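Local coordinates for plasmodesmata-located protein 5 (Arabidopsis thaliana, PDB 6GRE) that modulates cell-to-cell trafficking by restricting plasmodesmal permeability through callose deposition during salicylic acid-dependent immune responses, here represented by its extracellular tandem DUF26 region, at residues T26-N29 with S30-S33; G68-D71 with P72-S76. All coordinates share one frame; numbering follows the deposited sequence. Where two conformers were deposited one is given.

Contact 1: T26-N29 with S30-S33; sequences TNLN and SLLS
Two successive turns of helix 23-38, one of the two helices of the first Gnk2-homologous (DUF26) domain, meet where S30 reaches back to T26 and where L32 packs on L28. The backbone is regularly alpha-helical, with L31 N giving its hydrogen to N27 O and L32 N to L28 O. On the polar face, T26 O takes a main-chain bond from S30 N at 3.1 Å. S30 is modelled in two positions; in the conformer described, its OG also donates to T26 O, at 2.9 Å, the two donors coming from opposite faces of the carbonyl plane. With OG beside its own backbone N (chi1 -47°), the S30 hydroxyl folds back along the helix to this carbonyl. In the same conformer a water donates to S30 OG at 2.7 Å. Its other hydrogen goes to N27 OD1, joining the two side chains. The amide of N27 is fixed from its other end as well, because ND2 bonds to V58 O. Round the helix lies the apolar face. The L28 side chain lies at a slant against that of L32, CD1 of L28 resting 4.0 Å from L32 CG. CD2 of L31 stands 4.2 Å from L28 CD1 and extends the patch. Y107 of strand 103-108 touches all three leucines, and V60 of strand 60-66 touches L28 and L31. The helix is therefore amphipathic: its leucines are buried against the antiparallel sheet, whereas its other face carries polar side chains that bond to main-chain carbonyls and water.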
ATOM      1  N   THR A  26      -0.349 -23.006   6.884  1.00 18.17           N
ATOM      2  CA  THR A  26      -0.478 -22.837   8.299  1.00 17.49           C
ATOM      3  C   THR A  26       0.329 -21.620   8.770  1.00 19.34           C
ATOM      4  O   THR A  26      -0.128 -20.834   9.587  1.00 19.80           O
ATOM      5  CB  THR A  26      -0.025 -24.105   9.045  1.00 18.43           C
ATOM      6  OG1 THR A  26      -0.839 -25.154   8.535  1.00 18.96           O
ATOM      7  CG2 THR A  26      -0.144 -23.969  10.542  1.00 17.63           C
ATOM      8  N   ASN A  27       1.546 -21.470   8.251  1.00 19.25           N
ATOM      9  CA  ASN A  27       2.407 -20.344   8.624  1.00 19.62           C
ATOM     10  C   ASN A  27       1.798 -19.008   8.146  1.00 19.68           C
ATOM     11  O   ASN A  27       1.869 -18.019   8.863  1.00 19.43           O
ATOM     12  CB  ASN A  27       3.837 -20.574   8.128  1.00 21.44           C
ATOM     13  CG  ASN A  27       4.548 -21.662   8.919  1.00 22.79           C
ATOM     14  OD1 ASN A  27       4.198 -21.931  10.065  1.00 22.72           O
ATOM     15  ND2 ASN A  27       5.591 -22.222   8.339  1.00 25.24           N
ATOM     16  N   LEU A  28       1.226 -19.021   6.953  1.00 19.00           N
ATOM     17  CA  LEU A  28       0.543 -17.829   6.397  1.00 18.98           C
ATOM     18  C   LEU A  28      -0.584 -17.394   7.339  1.00 19.41           C
ATOM     19  O   LEU A  28      -0.713 -16.215   7.696  1.00 18.45           O
ATOM     20  CB  LEU A  28       0.020 -18.156   5.004  1.00 18.85           C
ATOM     21  CG  LEU A  28      -0.864 -17.087   4.360  1.00 19.05           C
ATOM     22  CD1 LEU A  28      -0.150 -15.729   4.342  1.00 19.49           C
ATOM     23  CD2 LEU A  28      -1.293 -17.501   2.967  1.00 19.90           C
ATOM     24  N   ASN A  29      -1.420 -18.348   7.762  1.00 19.93           N
ATOM     25  CA  ASN A  29      -2.535 -18.003   8.622  1.00 19.64           C
ATOM     26  C   ASN A  29      -2.024 -17.450   9.942  1.00 20.95           C
ATOM     27  O   ASN A  29      -2.592 -16.486  10.479  1.00 21.39           O
ATOM     28  CB  ASN A  29      -3.517 -19.160   8.801  1.00 20.72           C
ATOM     29  CG  ASN A  29      -4.274 -19.448   7.529  1.00 23.16           C
ATOM     30  OD1 ASN A  29      -4.555 -18.536   6.756  1.00 26.24           O
ATOM     31  ND2 ASN A  29      -4.611 -20.707   7.276  1.00 23.50           N
ATOM     32  N   SER A  30      -0.929 -18.019  10.460  1.00 21.02           N
ATOM     33  CA  SER A  30      -0.318 -17.496  11.677  0.60 22.11           C
ATOM     34  C   SER A  30       0.218 -16.084  11.435  1.00 21.48           C
ATOM     35  O   SER A  30       0.071 -15.230  12.290  1.00 23.58           O
ATOM     36  CB  SER A  30       0.785 -18.385  12.210  0.60 23.71           C
ATOM     37  OG  SER A  30       0.373 -19.735  12.247  0.60 26.36           O
ATOM     38  N   LEU A  31       0.867 -15.876  10.277  1.00 21.63           N
ATOM     39  CA  LEU A  31       1.427 -14.551   9.919  1.00 22.92           C
ATOM     40  C   LEU A  31       0.308 -13.502   9.951  1.00 23.93           C
ATOM     41  O   LEU A  31       0.456 -12.424  10.552  1.00 23.46           O
ATOM     42  CB  LEU A  31       2.056 -14.614   8.528  1.00 23.21           C
ATOM     43  CG  LEU A  31       2.426 -13.244   7.937  1.00 24.81           C
ATOM     44  CD1 LEU A  31       3.663 -12.718   8.627  1.00 29.06           C
ATOM     45  CD2 LEU A  31       2.653 -13.325   6.439  1.00 27.34           C
ATOM     46  N   LEU A  32      -0.799 -13.815   9.283  1.00 21.75           N
ATOM     47  CA  LEU A  32      -1.911 -12.857   9.130  1.00 22.44           C
ATOM     48  C   LEU A  32      -2.527 -12.496  10.483  1.00 24.29           C
ATOM     49  O   LEU A  32      -2.817 -11.328  10.720  1.00 23.32           O
ATOM     50  CB  LEU A  32      -2.955 -13.431   8.177  1.00 23.00           C
ATOM     51  CG  LEU A  32      -2.483 -13.630   6.743  1.00 25.86           C
ATOM     52  CD1 LEU A  32      -3.541 -14.322   5.914  1.00 25.18           C
ATOM     53  CD2 LEU A  32      -2.068 -12.304   6.113  1.00 27.68           C
ATOM     54  N   SER A  33      -2.679 -13.474  11.385  1.00 25.40           N
ATOM     55  CA  SER A  33      -3.193 -13.219  12.730  0.50 25.03           C
ATOM     56  C   SER A  33      -2.235 -12.296  13.491  1.00 26.89           C
ATOM     57  O   SER A  33      -2.656 -11.428  14.281  1.00 29.72           O
ATOM     58  CB  SER A  33      -3.410 -14.515  13.472  0.50 27.41           C
ATOM     59  OG  SER A  33      -4.477 -15.248  12.888  0.50 29.75           O
TER
HETATM   60  O   HOH W   1       2.420 -21.450  12.127  1.00 37.21           O

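Contact 2: G68-D71 with P72-S76; sequences GDLD and PTACS. With NA (sodium ion), chain K.
At the N-terminus of helix 72-90, the second helix of the first Gnk2-homologous (DUF26) domain, L70 and D71 meet the first turn in different ways, the leucine with its methyl groups and the aspartate as the N-cap. The carboxylate of D71 turns back over the start of the helix, its CG lying between the backbone N and the carbonyl carbon (chi1 56°). OD2 accepts the capping bond from A74 N at 3.2 Å; the donor stands above the carboxylate plane, 53° out of it. OD1 lies beside the methyl group of A74, 3.7 Å from its CB. A water donates to D71 OD2 and accepts from T73 N, at 3.0 Å from the latter, so it links the cap to a second amide of the opening turn. The backbone carbonyl of D71 starts the helical pattern by accepting from C75 N. The CB of L70 is directed toward the helix. Its CD2 rests on A74 CB at 4.1 Å, and CD1 lies against the A74-C75 peptide, 3.9 Å from C75 N. A disulfide joins C75 to C66, tying the helix start to the end of strand 60-66. Before the cap, D69 faces a sodium ion that Y154 of the second Gnk2-homologous domain also binds, and its OD1 forms a salt bridge with R67. D69 OD2 lies 2.0 Å from the modelled sodium, short for that ion, which leaves its identity or exact position somewhat doubtful.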
ATOM      1  N   GLY A  68      -0.365   6.611   7.696  1.00 21.24           N
ATOM      2  CA  GLY A  68       0.611   7.081   8.677  1.00 22.36           C
ATOM      3  C   GLY A  68       0.034   7.900   9.827  1.00 24.59           C
ATOM      4  O   GLY A  68       0.721   8.104  10.844  1.00 26.21           O
ATOM      5  N   ASP A  69      -1.238   8.284   9.721  1.00 23.03           N
ATOM      6  CA  ASP A  69      -1.888   9.081  10.753  1.00 27.36           C
ATOM      7  C   ASP A  69      -3.039   8.309  11.416  1.00 29.20           C
ATOM      8  O   ASP A  69      -3.790   8.885  12.206  1.00 32.09           O
ATOM      9  CB  ASP A  69      -2.385  10.389  10.140  1.00 28.28           C
ATOM     10  CG  ASP A  69      -3.317  10.204   8.953  1.00 30.15           C
ATOM     11  OD1 ASP A  69      -3.469   9.057   8.469  1.00 29.33           O
ATOM     12  OD2 ASP A  69      -3.862  11.220   8.481  1.00 35.79           O
ATOM     13  N   LEU A  70      -3.204   7.024  11.098  1.00 28.67           N
ATOM     14  CA  LEU A  70      -4.293   6.224  11.654  1.00 31.13           C
ATOM     15  C   LEU A  70      -4.024   5.919  13.133  1.00 31.80           C
ATOM     16  O   LEU A  70      -2.925   5.539  13.505  1.00 32.00           O
ATOM     17  CB  LEU A  70      -4.394   4.892  10.903  1.00 32.37           C
ATOM     18  CG  LEU A  70      -5.226   4.817   9.627  1.00 34.13           C
ATOM     19  CD1 LEU A  70      -5.690   3.379   9.442  1.00 30.92           C
ATOM     20  CD2 LEU A  70      -6.422   5.764   9.626  1.00 33.96           C
ATOM     21  N   ASP A  71      -5.070   6.014  13.960  1.00 36.76           N
ATOM     22  CA  ASP A  71      -5.005   5.572  15.357  1.00 39.51           C
ATOM     23  C   ASP A  71      -5.042   4.044  15.398  1.00 39.95           C
ATOM     24  O   ASP A  71      -5.473   3.415  14.431  1.00 38.85           O
ATOM     25  CB  ASP A  71      -6.149   6.189  16.165  1.00 41.30           C
ATOM     26  CG  ASP A  71      -7.503   5.884  15.561  1.00 44.83           C
ATOM     27  OD1 ASP A  71      -7.898   6.590  14.603  1.00 49.99           O
ATOM     28  OD2 ASP A  71      -8.117   4.913  16.000  1.00 49.15           O
ATOM     29  N   PRO A  72      -4.611   3.391  16.504  1.00 38.86           N
ATOM     30  CA  PRO A  72      -4.516   1.929  16.538  1.00 36.00           C
ATOM     31  C   PRO A  72      -5.855   1.222  16.269  1.00 35.91           C
ATOM     32  O   PRO A  72      -5.872   0.175  15.628  1.00 37.18           O
ATOM     33  CB  PRO A  72      -3.984   1.620  17.946  1.00 39.27           C
ATOM     34  CG  PRO A  72      -3.327   2.908  18.390  1.00 39.99           C
ATOM     35  CD  PRO A  72      -4.157   4.006  17.759  1.00 38.44           C
ATOM     36  N   THR A  73      -6.969   1.800  16.733  1.00 36.52           N
ATOM     37  CA  THR A  73      -8.294   1.188  16.534  1.00 35.82           C
ATOM     38  C   THR A  73      -8.637   1.111  15.041  1.00 32.10           C
ATOM     39  O   THR A  73      -9.133   0.097  14.562  1.00 32.04           O
ATOM     40  CB  THR A  73      -9.370   1.949  17.318  1.00 39.24           C
ATOM     41  OG1 THR A  73      -9.033   1.742  18.688  1.00 43.70           O
ATOM     42  CG2 THR A  73     -10.776   1.472  17.025  1.00 38.10           C
ATOM     43  N   ALA A  74      -8.419   2.216  14.327  1.00 30.43           N
ATOM     44  CA  ALA A  74      -8.699   2.297  12.900  1.00 29.49           C
ATOM     45  C   ALA A  74      -7.770   1.349  12.127  1.00 25.77           C
ATOM     46  O   ALA A  74      -8.189   0.735  11.161  1.00 25.13           O
ATOM     47  CB  ALA A  74      -8.529   3.723  12.428  1.00 31.09           C
ATOM     48  N   CYS A  75      -6.518   1.253  12.574  1.00 26.05           N
ATOM     49  CA  CYS A  75      -5.509   0.400  11.935  1.00 24.77           C
ATOM     50  C   CYS A  75      -5.918  -1.068  12.127  1.00 25.40           C
ATOM     51  O   CYS A  75      -5.937  -1.843  11.182  1.00 23.49           O
ATOM     52  CB  CYS A  75      -4.129   0.726  12.490  1.00 25.73           C
ATOM     53  SG  CYS A  75      -2.761  -0.199  11.753  1.00 26.55           S
ATOM     54  N   SER A  76      -6.308  -1.442  13.355  1.00 25.89           N
ATOM     55  CA  SER A  76      -6.789  -2.809  13.613  1.00 27.64           C
ATOM     56  C   SER A  76      -7.980  -3.152  12.718  1.00 24.98           C
ATOM     57  O   SER A  76      -7.998  -4.217  12.115  1.00 26.21           O
ATOM     58  CB  SER A  76      -7.157  -2.993  15.064  1.00 27.90           C
ATOM     59  OG  SER A  76      -6.114  -2.510  15.884  1.00 34.97           O
TER
HETATM   60 NA    NA K 308      -3.987  11.656   6.511  1.00 38.39          NA
HETATM   61  O   HOH W   2      -7.220   3.818  18.903  1.00 51.01           O

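Both contacts belong to the first Gnk2-homologous domain and follow one another along the chain: contact 1 lies within helix 23-38, and contact 2 spans the loop after strand 60-66 and the start of helix 72-90. Strands 44-49 and 60-66, neighbours in the five-stranded antiparallel sheet, come between them in sequence. The centres are 21 Å apart and the nearest atoms about 9 Å, without touching. Contact 1 belongs to the packing of the first helix on the sheet, while contact 2 holds the start of the second helix at the end of strand 60-66, beside a sodium site shared with Y154 of the second domain.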